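Local coordinates for protein Abbfa_003403 (Acinetobacter baumannii, PDB 4ZXH) that probably assembles a peptide product without the ribosome, as a four-domain synthetase with condensation, adenylation, peptidyl carrier and thioesterase domains, at residues P460-G465 / Q801-P806; I551-A556 / E614-G619; F647-N652 / P681-G686. All coordinates share one frame; numbering follows the deposited sequence.

Interaction 1. Residues P460-G465 / Q801-P806; sequences PDYKDG and QRLVPP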
loop_
_atom_site.group_PDB
_atom_site.type_symbol
_atom_site.label_atom_id
_atom_site.label_comp_id
_atom_site.label_asym_id
_atom_site.label_seq_id
_atom_site.Cartn_x
_atom_site.Cartn_y
_atom_site.Cartn_z
ATOM N N PRO A 460 5.157 -4.918 31.178
ATOM C CA PRO A 460 4.636 -4.654 32.525
ATOM C C PRO A 460 4.831 -5.891 33.385
ATOM O O PRO A 460 4.820 -6.985 32.835
ATOM C CB PRO A 460 3.145 -4.375 32.290
ATOM C CG PRO A 460 3.012 -4.101 30.797
ATOM C CD PRO A 460 4.103 -4.884 30.146
ATOM N N ASP A 461 5.026 -5.749 34.688
ATOM C CA ASP A 461 5.131 -6.939 35.521
ATOM C C ASP A 461 3.717 -7.472 35.733
ATOM O O ASP A 461 2.919 -6.880 36.461
ATOM C CB ASP A 461 5.823 -6.646 36.859
ATOM C CG ASP A 461 6.238 -7.918 37.597
ATOM O OD1 ASP A 461 5.583 -8.974 37.423
ATOM O OD2 ASP A 461 7.229 -7.864 38.357
ATOM N N TYR A 462 3.416 -8.588 35.080
ATOM C CA TYR A 462 2.071 -9.135 35.065
ATOM C C TYR A 462 1.724 -9.790 36.386
ATOM O O TYR A 462 2.486 -10.612 36.888
ATOM C CB TYR A 462 1.936 -10.138 33.933
ATOM C CG TYR A 462 2.078 -9.533 32.558
ATOM C CD1 TYR A 462 1.067 -8.736 32.025
ATOM C CD2 TYR A 462 3.207 -9.765 31.781
ATOM C CE1 TYR A 462 1.169 -8.193 30.758
ATOM C CE2 TYR A 462 3.320 -9.213 30.498
ATOM C CZ TYR A 462 2.291 -8.430 29.998
ATOM O OH TYR A 462 2.380 -7.880 28.734
ATOM N N LYS A 463 0.557 -9.440 36.924
ATOM C CA LYS A 463 0.197 -9.750 38.312
ATOM C C LYS A 463 0.053 -11.248 38.599
ATOM O O LYS A 463 0.915 -11.843 39.258
ATOM C CB LYS A 463 -1.104 -9.024 38.692
ATOM N N ASP A 464 -1.034 -11.849 38.122
ATOM C CA ASP A 464 -1.304 -13.257 38.402
ATOM C C ASP A 464 -0.757 -14.173 37.320
ATOM O O ASP A 464 -1.460 -15.066 36.854
ATOM C CB ASP A 464 -2.809 -13.507 38.570
ATOM C CG ASP A 464 -3.348 -13.009 39.908
ATOM O OD1 ASP A 464 -2.546 -12.738 40.828
ATOM O OD2 ASP A 464 -4.587 -12.910 40.045
ATOM N N GLY A 465 0.491 -13.949 36.922
ATOM C CA GLY A 465 1.136 -14.783 35.921
ATOM C C GLY A 465 0.363 -14.942 34.619
ATOM O O GLY A 465 0.301 -16.037 34.063
ATOM N N GLN A 801 11.097 -17.008 25.561
ATOM C CA GLN A 801 9.932 -17.463 26.323
ATOM C C GLN A 801 9.587 -16.549 27.506
ATOM O O GLN A 801 9.249 -17.023 28.585
ATOM C CB GLN A 801 10.138 -18.901 26.811
ATOM C CG GLN A 801 9.957 -19.969 25.734
ATOM C CD GLN A 801 11.126 -20.039 24.768
ATOM O OE1 GLN A 801 12.280 -20.158 25.181
ATOM N NE2 GLN A 801 10.834 -19.935 23.471
ATOM N N ARG A 802 9.679 -15.239 27.290
ATOM C CA ARG A 802 9.170 -14.250 28.236
ATOM C C ARG A 802 7.840 -13.678 27.735
ATOM O O ARG A 802 7.592 -13.643 26.532
ATOM C CB ARG A 802 10.172 -13.120 28.427
ATOM C CG ARG A 802 11.462 -13.517 29.115
ATOM C CD ARG A 802 12.447 -12.347 29.100
ATOM N NE ARG A 802 12.684 -11.890 27.732
ATOM C CZ ARG A 802 13.610 -11.007 27.378
ATOM N NH1 ARG A 802 14.414 -10.472 28.287
ATOM N NH2 ARG A 802 13.737 -10.666 26.104
ATOM N N LEU A 803 6.993 -13.226 28.653
ATOM C CA LEU A 803 5.715 -12.614 28.299
ATOM C C LEU A 803 5.894 -11.263 27.598
ATOM O O LEU A 803 6.428 -10.313 28.183
ATOM C CB LEU A 803 4.863 -12.436 29.550
ATOM C CG LEU A 803 4.429 -13.711 30.260
ATOM C CD1 LEU A 803 4.001 -13.386 31.671
ATOM C CD2 LEU A 803 3.303 -14.375 29.500
ATOM N N VAL A 804 5.427 -11.168 26.353
ATOM C CA VAL A 804 5.661 -9.965 25.550
ATOM C C VAL A 804 4.885 -8.752 26.079
ATOM O O VAL A 804 3.876 -8.905 26.769
ATOM C CB VAL A 804 5.292 -10.198 24.070
ATOM C CG1 VAL A 804 6.124 -11.323 23.499
ATOM C CG2 VAL A 804 3.810 -10.481 23.921
ATOM N N PRO A 805 5.368 -7.538 25.778
ATOM C CA PRO A 805 4.575 -6.359 26.143
ATOM C C PRO A 805 3.344 -6.277 25.253
ATOM O O PRO A 805 3.344 -6.892 24.189
ATOM C CB PRO A 805 5.525 -5.181 25.876
ATOM C CG PRO A 805 6.874 -5.789 25.612
ATOM C CD PRO A 805 6.642 -7.177 25.132
ATOM N N PRO A 806 2.307 -5.536 25.670
ATOM C CA PRO A 806 1.167 -5.387 24.755
ATOM C C PRO A 806 1.586 -4.733 23.433
ATOM O O PRO A 806 2.573 -3.990 23.408
ATOM C CB PRO A 806 0.203 -4.497 25.536
ATOM C CG PRO A 806 0.600 -4.672 26.986
ATOM C CD PRO A 806 2.082 -4.874 26.967
#
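Tyr462 carries most of this contact between two loops. Segment 460-465 lies in the loop between helix 428-447 and helix 483-494. Segment 801-806 joins strands 792-797 and 809-816 of the adenylation region. With CG anti to the carbonyl carbon (chi1 -65°), the phenol ring of Tyr462 reaches across to the second loop.

The packed part lies along one side and the far end of this ring. Tyr462 OH donates a hydrogen bond to the backbone O of Val804 at 2.7 Å. The hydroxyl lies in the carbonyl plane, with a C=O...O angle of 145°. Val804 O in turn sits at the ring edge, near the ring plane. Leu803 crosses the ring obliquely, its CB 3.7 Å from Tyr462 CE2. Pro806 arrives tip to tip, with its CD 3.5 Å from Tyr462 OH. Pro460 extends this patch, its CD 3.8 Å from Pro806 CD. One face of the ring has Pro460 O above it, toward the rim. Val804 CB points away from segment 460-465, and its side chain touches Val796 and Leu855.

The other side is loose. Asp461, Lys463 and Asp464 are exposed and touch nothing in 801-806. Asp461 is poorly ordered, and Lys463 is not modelled beyond CB. Arg802 also takes no part: it forms a salt bridge with Asp798 and a hydrogen bond to Val454 O. Nearby, Pro806 O accepts a hydrogen bond from Asn433 on helix 428-447, a further tie to the chain before 460-465.

The chemistry is therefore one neutral hydrogen bond set beside a small apolar patch. No ion pair joins the two segments, so the contact should depend little on the ionisation of the acidic side chains nearby.

Interaction 2. Residues I551-A556 / E614-G619; sequences IWAAGA and ETLAFG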
loop_
_atom_site.group_PDB
_atom_site.type_symbol
_atom_site.label_atom_id
_atom_site.label_comp_id
_atom_site.label_asym_id
_atom_site.label_seq_id
_atom_site.Cartn_x
_atom_site.Cartn_y
_atom_site.Cartn_z
ATOM N N ILE A 551 -15.972 -48.354 19.853
ATOM C CA ILE A 551 -14.541 -48.505 20.085
ATOM C C ILE A 551 -14.159 -47.983 21.467
ATOM O O ILE A 551 -13.388 -48.607 22.193
ATOM C CB ILE A 551 -13.734 -47.770 19.021
ATOM C CG1 ILE A 551 -13.893 -48.456 17.669
ATOM C CG2 ILE A 551 -12.267 -47.742 19.399
ATOM C CD1 ILE A 551 -13.517 -47.553 16.516
ATOM N N TRP A 552 -14.713 -46.838 21.836
ATOM C CA TRP A 552 -14.462 -46.289 23.152
ATOM C C TRP A 552 -14.986 -47.196 24.251
ATOM O O TRP A 552 -14.350 -47.353 25.285
ATOM C CB TRP A 552 -15.088 -44.907 23.284
ATOM C CG TRP A 552 -14.303 -43.851 22.590
ATOM C CD1 TRP A 552 -13.054 -43.976 22.040
ATOM C CD2 TRP A 552 -14.707 -42.501 22.360
ATOM N NE1 TRP A 552 -12.667 -42.785 21.482
ATOM C CE2 TRP A 552 -13.662 -41.868 21.667
ATOM C CE3 TRP A 552 -15.854 -41.774 22.669
ATOM C CZ2 TRP A 552 -13.733 -40.545 21.289
ATOM C CZ3 TRP A 552 -15.921 -40.464 22.281
ATOM C CH2 TRP A 552 -14.873 -39.866 21.594
ATOM N N ALA A 553 -16.147 -47.799 24.026
ATOM C CA ALA A 553 -16.785 -48.587 25.069
ATOM C C ALA A 553 -16.020 -49.886 25.324
ATOM O O ALA A 553 -16.141 -50.489 26.392
ATOM C CB ALA A 553 -18.217 -48.875 24.710
ATOM N N ALA A 554 -15.221 -50.296 24.345
ATOM C CA ALA A 554 -14.369 -51.470 24.493
ATOM C C ALA A 554 -13.037 -51.053 25.093
ATOM O O ALA A 554 -12.108 -51.856 25.198
ATOM C CB ALA A 554 -14.162 -52.166 23.153
ATOM N N GLY A 555 -12.956 -49.784 25.479
ATOM C CA GLY A 555 -11.775 -49.231 26.117
ATOM C C GLY A 555 -10.646 -48.888 25.162
ATOM O O GLY A 555 -9.538 -48.584 25.615
ATOM N N ALA A 556 -10.910 -48.929 23.853
ATOM C CA ALA A 556 -9.855 -48.686 22.870
ATOM C C ALA A 556 -9.845 -47.239 22.376
ATOM O O ALA A 556 -10.729 -46.442 22.709
ATOM C CB ALA A 556 -9.996 -49.638 21.690
ATOM N N GLU A 614 -22.049 -53.719 31.980
ATOM C CA GLU A 614 -21.068 -53.985 33.033
ATOM C C GLU A 614 -19.656 -54.050 32.428
ATOM O O GLU A 614 -18.669 -53.675 33.062
ATOM C CB GLU A 614 -21.412 -55.285 33.781
ATOM N N THR A 615 -19.586 -54.516 31.187
ATOM C CA THR A 615 -18.343 -54.577 30.425
ATOM C C THR A 615 -17.806 -53.189 30.037
ATOM O O THR A 615 -16.599 -52.957 30.054
ATOM C CB THR A 615 -18.546 -55.414 29.125
ATOM O OG1 THR A 615 -19.069 -56.703 29.460
ATOM C CG2 THR A 615 -17.244 -55.574 28.344
ATOM N N LEU A 616 -18.707 -52.270 29.695
ATOM C CA LEU A 616 -18.328 -51.069 28.953
ATOM C C LEU A 616 -17.841 -49.920 29.830
ATOM O O LEU A 616 -18.512 -49.498 30.780
ATOM C CB LEU A 616 -19.497 -50.587 28.099
ATOM C CG LEU A 616 -20.303 -51.689 27.408
ATOM C CD1 LEU A 616 -21.448 -51.076 26.633
ATOM C CD2 LEU A 616 -19.446 -52.577 26.497
ATOM N N ALA A 617 -16.663 -49.422 29.477
ATOM C CA ALA A 617 -16.017 -48.306 30.151
ATOM C C ALA A 617 -14.959 -47.757 29.229
ATOM O O ALA A 617 -14.197 -48.526 28.655
ATOM C CB ALA A 617 -15.394 -48.742 31.456
ATOM N N PHE A 618 -14.890 -46.440 29.088
ATOM C CA PHE A 618 -13.854 -45.843 28.254
ATOM C C PHE A 618 -12.463 -46.151 28.810
ATOM O O PHE A 618 -12.318 -46.466 29.989
ATOM C CB PHE A 618 -14.060 -44.333 28.129
ATOM C CG PHE A 618 -15.250 -43.944 27.284
ATOM C CD1 PHE A 618 -16.136 -44.901 26.812
ATOM C CD2 PHE A 618 -15.473 -42.620 26.949
ATOM C CE1 PHE A 618 -17.236 -44.543 26.028
ATOM C CE2 PHE A 618 -16.571 -42.253 26.160
ATOM C CZ PHE A 618 -17.454 -43.221 25.700
ATOM N N GLY A 619 -11.449 -46.111 27.949
ATOM C CA GLY A 619 -10.060 -46.241 28.374
ATOM C C GLY A 619 -9.479 -44.854 28.621
ATOM O O GLY A 619 -10.229 -43.869 28.670
#
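The Phe618 ring receives Trp552 on one face. Trp552 CB lies over that face as a CH-pi contact, 3.7 Å from the ring centroid and 19° off the normal. The indole also turns its edge to the Phe618 face. This edge-to-face pair has centroids 5.2 Å apart, measured from the five-membered ring, and planes at 59°. Trp552 CE3 is the indole atom that comes nearest, 3.6 Å from Phe618 CE2. Phe484 stacks with Phe618 as well, and His641 meets both aromatic rings. The indole rotation is fixed further by a hydrogen bond from Trp552 NE1 to Ala622 O.

The backbones also meet. Phe618 CA points its hydrogen at Trp552 O, with a C...O distance of 3.4 Å. Ala617 N gives a weak hydrogen bond to Ala553 O at 3.3 Å. Ala553 CB meets Leu616 CB at 4.0 Å. Gly555, with positive phi, is the C-prime residue of a Schellman motif ending the helix. Gly619 packs against it, its N 3.6 Å from Gly555 CA.

The contact thus joins the C-terminal end of helix 543-553 to the loop leading into strand 621-627. Helix 509-525 packs on Ala553 and Leu616 through Ala520. Leu483 and Phe484 of helix 483-494 and Ile675 and Leu679 of helix 674-679 also border the contact.

Interaction 3. Residues F647-N652 / P681-G686; sequences FLLSMN and PLMYGG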
loop_
_atom_site.group_PDB
_atom_site.type_symbol
_atom_site.label_atom_id
_atom_site.label_comp_id
_atom_site.label_asym_id
_atom_site.label_seq_id
_atom_site.Cartn_x
_atom_site.Cartn_y
_atom_site.Cartn_z
ATOM N N PHE A 647 -13.545 -30.067 26.536
ATOM C CA PHE A 647 -13.855 -29.344 25.318
ATOM C C PHE A 647 -15.355 -29.289 25.043
ATOM O O PHE A 647 -15.918 -28.218 24.858
ATOM C CB PHE A 647 -13.133 -29.983 24.135
ATOM C CG PHE A 647 -13.684 -29.579 22.794
ATOM C CD1 PHE A 647 -13.467 -28.304 22.296
ATOM C CD2 PHE A 647 -14.408 -30.482 22.027
ATOM C CE1 PHE A 647 -13.961 -27.939 21.067
ATOM C CE2 PHE A 647 -14.910 -30.118 20.797
ATOM C CZ PHE A 647 -14.694 -28.846 20.322
ATOM N N LEU A 648 -15.986 -30.456 25.017
ATOM C CA LEU A 648 -17.397 -30.580 24.687
ATOM C C LEU A 648 -18.277 -29.764 25.613
ATOM O O LEU A 648 -19.159 -29.039 25.144
ATOM C CB LEU A 648 -17.819 -32.054 24.721
ATOM C CG LEU A 648 -17.281 -32.811 23.505
ATOM C CD1 LEU A 648 -17.471 -34.307 23.633
ATOM C CD2 LEU A 648 -17.959 -32.278 22.258
ATOM N N LEU A 649 -18.035 -29.871 26.917
ATOM C CA LEU A 649 -18.818 -29.109 27.893
ATOM C C LEU A 649 -18.614 -27.607 27.726
ATOM O O LEU A 649 -19.556 -26.824 27.837
ATOM C CB LEU A 649 -18.463 -29.523 29.321
ATOM C CG LEU A 649 -18.929 -30.908 29.772
ATOM C CD1 LEU A 649 -18.555 -31.128 31.218
ATOM C CD2 LEU A 649 -20.430 -31.051 29.570
ATOM N N SER A 650 -17.374 -27.215 27.459
ATOM C CA SER A 650 -17.029 -25.814 27.254
ATOM C C SER A 650 -17.780 -25.283 26.042
ATOM O O SER A 650 -18.299 -24.167 26.040
ATOM C CB SER A 650 -15.521 -25.658 27.053
ATOM O OG SER A 650 -15.058 -24.373 27.425
ATOM N N MET A 651 -17.844 -26.109 25.010
ATOM C CA MET A 651 -18.503 -25.719 23.782
ATOM C C MET A 651 -19.996 -25.588 24.017
ATOM O O MET A 651 -20.642 -24.693 23.459
ATOM C CB MET A 651 -18.200 -26.724 22.670
ATOM C CG MET A 651 -16.913 -26.382 21.928
ATOM S SD MET A 651 -16.944 -24.737 21.125
ATOM C CE MET A 651 -15.388 -24.141 21.686
ATOM N N ASN A 652 -20.540 -26.449 24.873
ATOM C CA ASN A 652 -21.965 -26.381 25.143
ATOM C C ASN A 652 -22.395 -25.081 25.807
ATOM O O ASN A 652 -23.525 -24.656 25.607
ATOM C CB ASN A 652 -22.421 -27.542 26.009
ATOM C CG ASN A 652 -23.918 -27.526 26.225
ATOM O OD1 ASN A 652 -24.683 -27.703 25.272
ATOM N ND2 ASN A 652 -24.351 -27.280 27.469
ATOM N N PRO A 681 -24.538 -33.267 19.903
ATOM C CA PRO A 681 -25.990 -33.280 20.112
ATOM C C PRO A 681 -26.413 -34.542 20.847
ATOM O O PRO A 681 -27.427 -34.524 21.546
ATOM C CB PRO A 681 -26.570 -33.250 18.687
ATOM C CG PRO A 681 -25.423 -32.878 17.797
ATOM C CD PRO A 681 -24.203 -33.424 18.476
ATOM N N LEU A 682 -25.644 -35.621 20.695
ATOM C CA LEU A 682 -25.977 -36.873 21.368
ATOM C C LEU A 682 -25.889 -36.730 22.890
ATOM O O LEU A 682 -26.623 -37.385 23.618
ATOM C CB LEU A 682 -25.066 -37.990 20.904
ATOM C CG LEU A 682 -25.131 -38.348 19.432
ATOM C CD1 LEU A 682 -24.110 -39.437 19.152
ATOM C CD2 LEU A 682 -26.527 -38.804 19.050
ATOM N N MET A 683 -24.995 -35.870 23.368
ATOM C CA MET A 683 -24.930 -35.563 24.796
ATOM C C MET A 683 -26.215 -34.901 25.334
ATOM O O MET A 683 -26.456 -34.892 26.551
ATOM C CB MET A 683 -23.726 -34.656 25.094
ATOM C CG MET A 683 -22.353 -35.315 24.971
ATOM S SD MET A 683 -20.987 -34.122 24.806
ATOM C CE MET A 683 -21.291 -33.000 26.165
ATOM N N TYR A 684 -27.046 -34.348 24.453
ATOM C CA TYR A 684 -28.179 -33.567 24.946
ATOM C C TYR A 684 -29.550 -33.962 24.381
ATOM O O TYR A 684 -30.572 -33.382 24.772
ATOM C CB TYR A 684 -27.901 -32.075 24.701
ATOM C CG TYR A 684 -26.718 -31.601 25.514
ATOM C CD1 TYR A 684 -26.848 -31.368 26.882
ATOM C CD2 TYR A 684 -25.459 -31.439 24.937
ATOM C CE1 TYR A 684 -25.778 -30.964 27.657
ATOM C CE2 TYR A 684 -24.368 -31.025 25.711
ATOM C CZ TYR A 684 -24.548 -30.793 27.074
ATOM O OH TYR A 684 -23.503 -30.393 27.866
ATOM N N GLY A 685 -29.578 -34.955 23.492
ATOM C CA GLY A 685 -30.833 -35.510 23.016
ATOM C C GLY A 685 -31.246 -35.059 21.626
ATOM O O GLY A 685 -32.320 -35.430 21.126
ATOM N N GLY A 686 -30.390 -34.255 20.999
ATOM C CA GLY A 686 -30.629 -33.761 19.654
ATOM C C GLY A 686 -30.293 -34.753 18.550
ATOM O O GLY A 686 -30.073 -35.931 18.813
#
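This is a buried side-chain contact, half apolar and half an amide laid on a phenol ring, between helix 641-655 and the turn that follows helix 674-679 in the adenylation region. The backbones stay well apart: the closest CA atoms, Leu648 and Met683, are 9.0 Å from each other. Long side chains bridge the gap.

Met683 forms one half. Its SD lies 3.7 Å from Leu648 CD1, the two side chains crossing obliquely. A bend at chi3 (50°) turns CE toward the helix, where it meets Leu648 CB at 3.9 Å. Leu649 CD2 lies 4.0 Å from the same Met683 CE, with the side chains crossing at about a right angle.

Tyr684 and Asn652 form the other half, reaching toward each other from opposite segments. Asn652 has CG anti to the backbone N (chi1 -176°), which brings its amide onto one face of the phenol ring. The two planes are only 12° apart, so the amide lies nearly flat against the ring. Asn652 CG is 3.4 Å from Tyr684 CZ, and OD1 sits over the rim. Asn652 ND2 also comes near Tyr684 OH, but the angle is too poor for a hydrogen bond. The amide is oriented instead by Val657 N, which donates to Asn652 OD1. Leu649 CD2 approaches the Tyr684 hydroxyl at 3.6 Å.

The turn behind these side chains is closed on Pro681 O. It accepts backbone hydrogen bonds from Tyr684 N and Gly686 N, and a weak one from Gly685 N. Leu483 and Met486 of helix 483-494 pack on Met683.

Strands 662-665 and 687-690 are parallel neighbours in the large mixed sheet, joined through helix 674-679. The contact therefore packs helix 641-655 on the return turn of a beta-alpha-beta crossover.

From the N terminus, segment 460-465 comes first, and interaction 1 closes only at 801-806, a loop of more than 300 residues. Interactions 2 and 3 both fall within it. They follow one another without crossing: 551-556 pairs with 614-619 before 647-652 pairs with 681-686. Interaction 1 joins the loop between helices 428-447 and 483-494 to the loop between strands 792-797 and 809-816. The other two tie helices to loops that lead into strands 621-627 and 687-690. Their centres are about 20 Å apart, and Leu483 of helix 483-494 touches both. Interaction 1 is more distant, its centre about 35 Å from that of interaction 3.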